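Local coordinates for protein NEQ263 (Nanoarchaeum equitans Kin4-M, PDB 5BN3) that probably serves as a nucleotide-binding subunit of the catalytic core of an archaeal ATP synthase, together with its partner NeqA, at residues G114-D119 with K381-Q386. Numbering follows the deposited sequence.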
ATOM      1  N   GLY B 114     -33.121 -19.602  19.698  1.00 33.76           N
ATOM      2  CA  GLY B 114     -34.282 -18.794  20.021  1.00 35.68           C
ATOM      3  C   GLY B 114     -34.204 -17.429  19.366  1.00 40.78           C
ATOM      4  O   GLY B 114     -35.077 -16.581  19.561  1.00 36.29           O
ATOM      5  N   ILE B 115     -33.147 -17.225  18.588  1.00 36.15           N
ATOM      6  CA  ILE B 115     -32.921 -15.969  17.885  1.00 33.15           C
ATOM      7  C   ILE B 115     -33.277 -16.137  16.407  1.00 36.50           C
ATOM      8  O   ILE B 115     -32.633 -16.906  15.694  1.00 33.76           O
ATOM      9  CB  ILE B 115     -31.447 -15.531  18.031  1.00 38.01           C
ATOM     10  CG1 ILE B 115     -31.072 -15.432  19.515  1.00 36.82           C
ATOM     11  CG2 ILE B 115     -31.204 -14.208  17.328  1.00 30.18           C
ATOM     12  CD1 ILE B 115     -29.577 -15.369  19.773  1.00 36.00           C
ATOM     13  N   SER B 116     -34.299 -15.414  15.952  1.00 32.88           N
ATOM     14  CA  SER B 116     -34.835 -15.580  14.601  1.00 34.34           C
ATOM     15  C   SER B 116     -33.807 -15.357  13.497  1.00 34.76           C
ATOM     16  O   SER B 116     -33.731 -16.134  12.547  1.00 35.20           O
ATOM     17  CB  SER B 116     -36.022 -14.641  14.383  1.00 45.06           C
ATOM     18  OG  SER B 116     -37.039 -14.879  15.335  1.00 39.93           O
ATOM     19  N   SER B 117     -33.023 -14.292  13.626  1.00 30.89           N
ATOM     20  CA  SER B 117     -32.020 -13.947  12.622  1.00 33.45           C
ATOM     21  C   SER B 117     -30.947 -15.025  12.468  1.00 39.25           C
ATOM     22  O   SER B 117     -30.240 -15.065  11.460  1.00 38.09           O
ATOM     23  CB  SER B 117     -31.385 -12.594  12.946  1.00 30.77           C
ATOM     24  OG  SER B 117     -30.863 -12.566  14.260  1.00 36.15           O
ATOM     25  N   ILE B 118     -30.835 -15.900  13.463  1.00 33.82           N
ATOM     26  CA  ILE B 118     -29.932 -17.045  13.384  1.00 38.56           C
ATOM     27  C   ILE B 118     -30.672 -18.323  12.980  1.00 37.38           C
ATOM     28  O   ILE B 118     -30.325 -18.958  11.986  1.00 36.84           O
ATOM     29  CB  ILE B 118     -29.219 -17.288  14.732  1.00 31.95           C
ATOM     30  CG1 ILE B 118     -28.230 -16.155  15.027  1.00 39.52           C
ATOM     31  CG2 ILE B 118     -28.495 -18.626  14.724  1.00 34.05           C
ATOM     32  CD1 ILE B 118     -27.507 -16.303  16.356  1.00 35.73           C
ATOM     33  N   ASP B 119     -31.699 -18.689  13.746  1.00 32.05           N
ATOM     34  CA  ASP B 119     -32.352 -19.995  13.608  1.00 32.87           C
ATOM     35  C   ASP B 119     -32.935 -20.331  12.230  1.00 37.33           C
ATOM     36  O   ASP B 119     -32.841 -21.473  11.781  1.00 37.01           O
ATOM     37  CB  ASP B 119     -33.437 -20.161  14.678  1.00 35.52           C
ATOM     38  CG  ASP B 119     -32.866 -20.322  16.073  1.00 48.30           C
ATOM     39  OD1 ASP B 119     -31.658 -20.613  16.199  1.00 42.09           O
ATOM     40  OD2 ASP B 119     -33.633 -20.171  17.047  1.00 47.69           O
ATOM     41  N   LYS B 381     -37.254  -4.722  11.216  1.00 47.28           N
ATOM     42  CA  LYS B 381     -38.028  -4.180  12.334  1.00 51.98           C
ATOM     43  C   LYS B 381     -38.726  -5.236  13.186  1.00 42.58           C
ATOM     44  O   LYS B 381     -38.863  -5.068  14.398  1.00 48.87           O
ATOM     45  CB  LYS B 381     -39.067  -3.176  11.824  1.00 67.80           C
ATOM     46  CG  LYS B 381     -38.490  -1.830  11.426  1.00 63.35           C
ATOM     47  CD  LYS B 381     -39.538  -0.956  10.753  1.00 76.96           C
ATOM     48  CE  LYS B 381     -38.990   0.435  10.473  1.00 86.04           C
ATOM     49  NZ  LYS B 381     -39.891   1.224   9.589  1.00 99.14           N
ATOM     50  N   GLU B 382     -39.169  -6.320  12.557  1.00 41.68           N
ATOM     51  CA  GLU B 382     -40.014  -7.295  13.243  1.00 54.23           C
ATOM     52  C   GLU B 382     -39.407  -8.693  13.342  1.00 49.91           C
ATOM     53  O   GLU B 382     -39.785  -9.475  14.209  1.00 46.48           O
ATOM     54  CB  GLU B 382     -41.390  -7.365  12.567  1.00 47.43           C
ATOM     55  CG  GLU B 382     -42.065  -6.009  12.400  1.00 63.48           C
ATOM     56  CD  GLU B 382     -43.530  -6.128  12.023  1.00 95.98           C
ATOM     57  OE1 GLU B 382     -43.998  -7.266  11.805  1.00 87.72           O
ATOM     58  OE2 GLU B 382     -44.214  -5.085  11.951  1.00104.30           O
ATOM     59  N   PHE B 383     -38.468  -9.006  12.456  1.00 44.36           N
ATOM     60  CA  PHE B 383     -37.861 -10.332  12.435  1.00 31.59           C
ATOM     61  C   PHE B 383     -36.484 -10.334  13.103  1.00 45.93           C
ATOM     62  O   PHE B 383     -36.240 -11.095  14.039  1.00 39.04           O
ATOM     63  CB  PHE B 383     -37.767 -10.848  10.996  1.00 36.84           C
ATOM     64  CG  PHE B 383     -37.178 -12.221  10.880  1.00 46.08           C
ATOM     65  CD1 PHE B 383     -37.952 -13.344  11.128  1.00 41.65           C
ATOM     66  CD2 PHE B 383     -35.853 -12.392  10.507  1.00 34.56           C
ATOM     67  CE1 PHE B 383     -37.413 -14.615  11.018  1.00 38.60           C
ATOM     68  CE2 PHE B 383     -35.308 -13.661  10.396  1.00 37.14           C
ATOM     69  CZ  PHE B 383     -36.088 -14.772  10.652  1.00 39.68           C
ATOM     70  N   ILE B 384     -35.590  -9.476  12.620  1.00 37.86           N
ATOM     71  CA  ILE B 384     -34.251  -9.366  13.190  1.00 35.57           C
ATOM     72  C   ILE B 384     -34.289  -8.760  14.591  1.00 32.18           C
ATOM     73  O   ILE B 384     -33.716  -9.317  15.528  1.00 37.99           O
ATOM     74  CB  ILE B 384     -33.318  -8.527  12.286  1.00 36.74           C
ATOM     75  CG1 ILE B 384     -33.181  -9.185  10.911  1.00 34.58           C
ATOM     76  CG2 ILE B 384     -31.952  -8.364  12.927  1.00 38.25           C
ATOM     77  CD1 ILE B 384     -32.284  -8.420   9.959  1.00 40.13           C
ATOM     78  N   LYS B 385     -34.966  -7.621  14.727  1.00 33.23           N
ATOM     79  CA  LYS B 385     -35.085  -6.943  16.015  1.00 36.33           C
ATOM     80  C   LYS B 385     -35.785  -7.858  17.018  1.00 42.70           C
ATOM     81  O   LYS B 385     -36.861  -8.393  16.743  1.00 40.32           O
ATOM     82  CB  LYS B 385     -35.848  -5.622  15.862  1.00 39.71           C
ATOM     83  CG  LYS B 385     -35.867  -4.751  17.118  1.00 43.52           C
ATOM     84  CD  LYS B 385     -36.596  -3.429  16.879  1.00 50.73           C
ATOM     85  CE  LYS B 385     -36.699  -2.599  18.154  1.00 50.78           C
ATOM     86  NZ  LYS B 385     -35.392  -2.038  18.594  1.00 51.18           N
ATOM     87  N   GLN B 386     -35.154  -8.039  18.173  1.00 37.19           N
ATOM     88  CA  GLN B 386     -35.609  -9.001  19.170  1.00 49.25           C
ATOM     89  C   GLN B 386     -34.932  -8.696  20.502  1.00 45.96           C
ATOM     90  O   GLN B 386     -33.760  -8.320  20.530  1.00 39.25           O
ATOM     91  CB  GLN B 386     -35.265 -10.421  18.703  1.00 43.58           C
ATOM     92  CG  GLN B 386     -35.511 -11.516  19.726  1.00 39.14           C
ATOM     93  CD  GLN B 386     -35.099 -12.883  19.220  1.00 42.78           C
ATOM     94  OE1 GLN B 386     -34.977 -13.104  18.012  1.00 39.37           O
ATOM     95  NE2 GLN B 386     -34.880 -13.811  20.143  1.00 39.45           N
TER
HETATM   96  O   HOH W   1     -33.347 -12.071  15.775  1.00 37.58           O
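The side-chain amide of Gln386 bonds to Gly114 and Ser116, either side of Ile115 at the N-terminus of helix 116-119. Gln386 NE2 donates to Gly114 O at 2.8 Å, the donor tilted out of that carbonyl's plane, and gives its other bond to the carbonyl of Glu390. Gln386 OE1 accepts from Ser116 N at 3.2 Å, on a lone pair in the plane of the Gln386 side-chain carbonyl. That bond is fairly straight, its N-H...O angle being 162°. The extended side chain, CG anti to its own backbone N (chi1 172°), carries the amide across to the start of the helix. A water completes the pattern: it accepts from Ser117 N at 3.1 Å and donates to both Gln386 OE1 and Ile384 O. The N-H groups of Ser116 and Ser117, in the first turn and therefore without intrahelical acceptors, are thus satisfied by the glutamine oxygen and the water respectively. Ile115 occupies the N-cap position, and its carbonyl takes the N-H groups of Ile118 and Asp119. Gly114 N donates to Asp119 OD2 within the same segment, meeting the carboxylate on its syn side. Beside these bonds, Ser116 CB lies over one face of the Phe383 ring, 3.8 Å from the centroid, a CH-pi contact only 20° off the normal; Ser116 OG turns to Ser397 and Arg392. Ser117 CB meets Ile384 CG2 at 4.3 Å. The contact therefore joins a part of the nucleotide-binding domain to the end of helix 367-384 in the C-terminal domain. Helix 394-408 packs on Phe383 through Ile401 and Ile404, while helix 140-151 lies against Ile115 and Gln386 through Gln146.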